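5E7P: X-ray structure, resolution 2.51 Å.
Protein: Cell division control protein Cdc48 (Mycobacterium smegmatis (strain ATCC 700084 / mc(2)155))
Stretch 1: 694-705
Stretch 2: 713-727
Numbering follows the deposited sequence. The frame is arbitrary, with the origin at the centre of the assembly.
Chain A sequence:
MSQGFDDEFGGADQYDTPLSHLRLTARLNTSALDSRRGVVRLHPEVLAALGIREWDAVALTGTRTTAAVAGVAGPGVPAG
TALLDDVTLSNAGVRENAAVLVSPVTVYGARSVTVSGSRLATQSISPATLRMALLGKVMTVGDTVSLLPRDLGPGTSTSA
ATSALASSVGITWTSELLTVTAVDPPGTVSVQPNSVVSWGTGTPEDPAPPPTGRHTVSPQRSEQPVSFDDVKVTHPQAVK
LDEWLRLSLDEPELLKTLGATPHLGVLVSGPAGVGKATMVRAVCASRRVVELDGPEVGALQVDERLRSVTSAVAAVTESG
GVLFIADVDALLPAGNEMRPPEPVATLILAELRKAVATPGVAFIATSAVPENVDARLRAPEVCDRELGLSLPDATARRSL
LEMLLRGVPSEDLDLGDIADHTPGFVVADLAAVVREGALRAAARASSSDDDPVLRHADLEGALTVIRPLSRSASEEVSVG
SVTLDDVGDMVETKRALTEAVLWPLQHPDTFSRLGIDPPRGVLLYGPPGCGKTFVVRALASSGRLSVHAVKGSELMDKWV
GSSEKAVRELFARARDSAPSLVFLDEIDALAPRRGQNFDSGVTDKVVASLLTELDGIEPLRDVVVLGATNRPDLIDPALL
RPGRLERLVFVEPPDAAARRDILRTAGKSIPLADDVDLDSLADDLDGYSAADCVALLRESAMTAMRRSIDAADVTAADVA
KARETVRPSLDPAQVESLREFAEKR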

# COMPACT_ATOMS: atom_id res chain seq x y z
N VAL A 694 4.67 19.14 -14.53
CA VAL A 694 3.46 18.36 -14.27
C VAL A 694 2.29 19.28 -13.92
O VAL A 694 1.15 19.04 -14.32
CB VAL A 694 3.70 17.34 -13.13
CG1 VAL A 694 2.41 16.66 -12.73
CG2 VAL A 694 4.75 16.32 -13.55
N ALA A 695 2.59 20.34 -13.17
CA ALA A 695 1.56 21.29 -12.75
C ALA A 695 1.13 22.20 -13.90
O ALA A 695 -0.01 22.67 -13.93
CB ALA A 695 2.06 22.13 -11.58
N LEU A 696 2.03 22.44 -14.85
CA LEU A 696 1.71 23.26 -16.01
C LEU A 696 0.73 22.54 -16.93
O LEU A 696 -0.13 23.17 -17.55
CB LEU A 696 2.98 23.64 -16.78
CG LEU A 696 2.77 24.58 -17.97
CD1 LEU A 696 2.15 25.89 -17.53
CD2 LEU A 696 4.08 24.83 -18.71
N LEU A 697 0.85 21.22 -17.02
CA LEU A 697 -0.06 20.41 -17.82
C LEU A 697 -1.41 20.28 -17.14
O LEU A 697 -2.46 20.33 -17.78
CB LEU A 697 0.53 19.02 -18.06
CG LEU A 697 1.72 18.92 -19.00
CD1 LEU A 697 2.36 17.54 -18.90
CD2 LEU A 697 1.29 19.21 -20.43
N ARG A 698 -1.37 20.11 -15.82
CA ARG A 698 -2.56 20.06 -14.99
C ARG A 698 -3.36 21.35 -15.12
O ARG A 698 -4.57 21.33 -15.35
CB ARG A 698 -2.15 19.84 -13.53
CG ARG A 698 -3.24 20.06 -12.50
CD ARG A 698 -2.61 20.22 -11.12
NE ARG A 698 -3.56 20.04 -10.03
CZ ARG A 698 -4.29 21.02 -9.52
NH1 ARG A 698 -4.19 22.25 -10.01
NH2 ARG A 698 -5.14 20.77 -8.52
N GLU A 699 -2.66 22.48 -15.00
CA GLU A 699 -3.30 23.78 -15.10
C GLU A 699 -3.78 24.04 -16.52
O GLU A 699 -4.85 24.63 -16.71
CB GLU A 699 -2.33 24.88 -14.66
CG GLU A 699 -2.96 26.25 -14.56
CD GLU A 699 -4.09 26.32 -13.54
OE1 GLU A 699 -4.05 25.54 -12.55
OE2 GLU A 699 -5.00 27.14 -13.72
N SER A 700 -3.00 23.62 -17.51
CA SER A 700 -3.37 23.80 -18.91
C SER A 700 -4.66 23.06 -19.23
O SER A 700 -5.58 23.63 -19.83
CB SER A 700 -2.26 23.31 -19.84
OG SER A 700 -1.10 24.12 -19.73
N ALA A 701 -4.73 21.80 -18.81
CA ALA A 701 -5.91 20.98 -19.06
C ALA A 701 -7.14 21.58 -18.38
O ALA A 701 -8.22 21.61 -18.97
CB ALA A 701 -5.67 19.55 -18.57
N MET A 702 -6.96 22.06 -17.16
CA MET A 702 -8.05 22.68 -16.41
C MET A 702 -8.50 23.98 -17.06
O MET A 702 -9.69 24.28 -17.11
CB MET A 702 -7.64 22.91 -14.95
CG MET A 702 -8.69 23.63 -14.12
SD MET A 702 -10.24 22.72 -13.95
CE MET A 702 -9.91 21.71 -12.51
N THR A 703 -7.54 24.76 -17.55
CA THR A 703 -7.84 26.00 -18.25
C THR A 703 -8.69 25.72 -19.49
O THR A 703 -9.60 26.48 -19.82
CB THR A 703 -6.54 26.75 -18.66
OG1 THR A 703 -5.85 27.18 -17.48
CG2 THR A 703 -6.86 27.96 -19.51
N ALA A 704 -8.39 24.62 -20.17
CA ALA A 704 -9.12 24.24 -21.38
C ALA A 704 -10.52 23.71 -21.06
O ALA A 704 -11.48 24.02 -21.77
CB ALA A 704 -8.33 23.21 -22.17
N MET A 705 -10.63 22.92 -20.00
CA MET A 705 -11.92 22.36 -19.60
C MET A 705 -12.89 23.45 -19.17
O MET A 705 -14.08 23.41 -19.51
CB MET A 705 -11.74 21.34 -18.46
CG MET A 705 -10.96 20.10 -18.85
SD MET A 705 -11.86 18.99 -19.95
CE MET A 705 -13.11 18.34 -18.85
N ASP A 713 -9.84 20.33 -26.31
CA ASP A 713 -8.46 20.32 -26.79
C ASP A 713 -7.62 21.51 -26.31
O ASP A 713 -7.94 22.67 -26.61
CB ASP A 713 -8.42 20.25 -28.32
CG ASP A 713 -8.84 18.90 -28.85
OD1 ASP A 713 -9.41 18.10 -28.08
OD2 ASP A 713 -8.59 18.63 -30.05
N VAL A 714 -6.57 21.21 -25.56
CA VAL A 714 -5.70 22.24 -24.99
C VAL A 714 -5.02 23.06 -26.08
O VAL A 714 -4.30 22.51 -26.92
CB VAL A 714 -4.62 21.63 -24.08
CG1 VAL A 714 -3.63 22.70 -23.63
CG2 VAL A 714 -5.27 20.95 -22.88
N THR A 715 -5.25 24.37 -26.06
CA THR A 715 -4.69 25.26 -27.07
C THR A 715 -3.42 25.93 -26.55
O THR A 715 -3.05 25.78 -25.39
CB THR A 715 -5.70 26.36 -27.46
OG1 THR A 715 -5.89 27.26 -26.36
CG2 THR A 715 -7.04 25.74 -27.83
N ALA A 716 -2.75 26.66 -27.44
CA ALA A 716 -1.54 27.38 -27.07
C ALA A 716 -1.85 28.51 -26.09
O ALA A 716 -1.04 28.83 -25.22
CB ALA A 716 -0.86 27.94 -28.31
N ALA A 717 -3.03 29.09 -26.22
CA ALA A 717 -3.47 30.15 -25.32
C ALA A 717 -3.74 29.59 -23.93
O ALA A 717 -3.48 30.26 -22.92
CB ALA A 717 -4.72 30.83 -25.87
N ASP A 718 -4.26 28.37 -23.88
CA ASP A 718 -4.51 27.69 -22.61
C ASP A 718 -3.20 27.51 -21.84
O ASP A 718 -3.15 27.73 -20.63
CB ASP A 718 -5.17 26.33 -22.84
CG ASP A 718 -6.54 26.44 -23.47
OD1 ASP A 718 -7.20 27.49 -23.27
OD2 ASP A 718 -6.96 25.49 -24.17
N VAL A 719 -2.16 27.11 -22.56
CA VAL A 719 -0.85 26.93 -21.95
C VAL A 719 -0.26 28.28 -21.54
O VAL A 719 0.32 28.41 -20.46
CB VAL A 719 0.12 26.22 -22.92
CG1 VAL A 719 1.50 26.09 -22.30
CG2 VAL A 719 -0.43 24.85 -23.30
N ALA A 720 -0.44 29.28 -22.39
CA ALA A 720 0.06 30.63 -22.12
C ALA A 720 -0.57 31.21 -20.85
O ALA A 720 0.11 31.86 -20.06
CB ALA A 720 -0.21 31.54 -23.30
N LYS A 721 -1.86 30.96 -20.66
CA LYS A 721 -2.56 31.41 -19.46
C LYS A 721 -2.10 30.62 -18.24
O LYS A 721 -1.90 31.18 -17.17
CB LYS A 721 -4.07 31.28 -19.63
CG LYS A 721 -4.86 31.75 -18.42
CD LYS A 721 -6.35 31.62 -18.65
CE LYS A 721 -7.14 32.11 -17.44
NZ LYS A 721 -8.61 32.00 -17.64
N ALA A 722 -1.93 29.31 -18.42
CA ALA A 722 -1.47 28.44 -17.34
C ALA A 722 -0.11 28.89 -16.81
O ALA A 722 0.15 28.82 -15.61
CB ALA A 722 -1.40 27.00 -17.82
N ARG A 723 0.75 29.35 -17.72
CA ARG A 723 2.09 29.81 -17.36
C ARG A 723 2.07 31.07 -16.49
O ARG A 723 3.09 31.44 -15.91
CB ARG A 723 2.94 30.05 -18.60
CG ARG A 723 3.26 28.80 -19.39
CD ARG A 723 4.37 29.06 -20.39
NE ARG A 723 5.58 29.53 -19.73
CZ ARG A 723 6.71 29.82 -20.36
NH1 ARG A 723 6.79 29.68 -21.68
NH2 ARG A 723 7.76 30.25 -19.67
N GLU A 724 0.92 31.73 -16.42
CA GLU A 724 0.78 32.92 -15.60
C GLU A 724 0.67 32.54 -14.12
O GLU A 724 1.14 33.27 -13.25
CB GLU A 724 -0.42 33.75 -16.03
CG GLU A 724 -0.37 34.21 -17.48
CD GLU A 724 -1.59 35.02 -17.89
OE1 GLU A 724 -2.48 35.24 -17.03
OE2 GLU A 724 -1.66 35.43 -19.07
N THR A 725 0.04 31.40 -13.86
CA THR A 725 -0.13 30.93 -12.48
C THR A 725 0.94 29.91 -12.09
O THR A 725 1.34 29.84 -10.93
CB THR A 725 -1.53 30.31 -12.26
OG1 THR A 725 -1.66 29.10 -13.01
CG2 THR A 725 -2.62 31.29 -12.68
N VAL A 726 1.41 29.13 -13.06
CA VAL A 726 2.47 28.16 -12.80
C VAL A 726 3.83 28.74 -13.18
O VAL A 726 4.20 28.79 -14.35
CB VAL A 726 2.24 26.84 -13.56
CG1 VAL A 726 3.33 25.84 -13.20
CG2 VAL A 726 0.86 26.28 -13.24
N ARG A 727 4.57 29.18 -12.17
CA ARG A 727 5.83 29.89 -12.38
C ARG A 727 7.03 28.97 -12.16
O ARG A 727 6.91 27.92 -11.54
CB ARG A 727 5.90 31.10 -11.44
CG ARG A 727 4.74 32.06 -11.59
CD ARG A 727 4.55 32.45 -13.05
NE ARG A 727 5.75 33.07 -13.61
CZ ARG A 727 5.99 33.17 -14.91
NH1 ARG A 727 5.13 32.69 -15.79
NH2 ARG A 727 7.11 33.75 -15.34

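Stretch 1 is helical throughout, part of a longer helix that extends beyond it in both directions. Stretch 2 enters as a loop at D713 to T715 and then turns into a helix that begins at A716. The two helix axes approach to 8.2 Å, and their N-to-C directions differ by 123°. The helices therefore run in broadly opposing senses but cross obliquely. V726 lies nearest the start of stretch 1, with its CA 5.9 Å from the CA of L696. In the middle, the CA atoms of S700 and V719 are 5.0 Å apart. V714 lies near the other end, its CA 5.4 Å from the CA of A704. The contact buries 630 Å², counting both sides.

Small residues line the close middle of the contact. The CB of A722 points toward stretch 1 and lies 3.5 Å from S700 OG. S700 OG also sits 3.6 Å from V719 CA. This hydroxyl donates a hydrogen bond to its own helix, from S700 OG to L696 O at 2.6 Å. T703 does the same, with OG1 donating to E699 O at 2.8 Å. Their polar groups are thus satisfied locally, and no hydrogen bond crosses between the stretches. The packing rests on van der Waals contact.

L696 anchors one end. Its CB points sideways, but the end of the side chain comes nearer to stretch 2. L696 CD1 packs 3.7 Å from A722 CB, 3.6 Å from R723 CG and 4.1 Å from V726 CB. V726 also meets A695, with A695 CB 4.2 Å from V726 CG1. E699 contributes its aliphatic part: E699 CG lies 3.7 Å from A722 CB, and E699 CB lies 3.8 Å from V726 CG2.

At the other end, A704 CB packs 3.9 Å from V714 CG2. It also sits 3.3 Å from D718 OD2, a close approach of a methyl to a carboxylate oxygen. T703 CG2 is 3.8 Å from both D718 OD1 and K721 CD, so here the lysine offers the hydrocarbon of its extended chain.

D718 also helps to shape the start of its own helix. T715 occupies the N-cap position, and its OG1 accepts from D718 N at 3.2 Å. In return, T715 N donates to D718 OD2 at 2.8 Å, almost linearly. These reciprocal bonds tie the loop to the first turn, close to where V714 meets A704. Near the far end of stretch 2, T725 OG1 donates to A722 O at 3.2 Å.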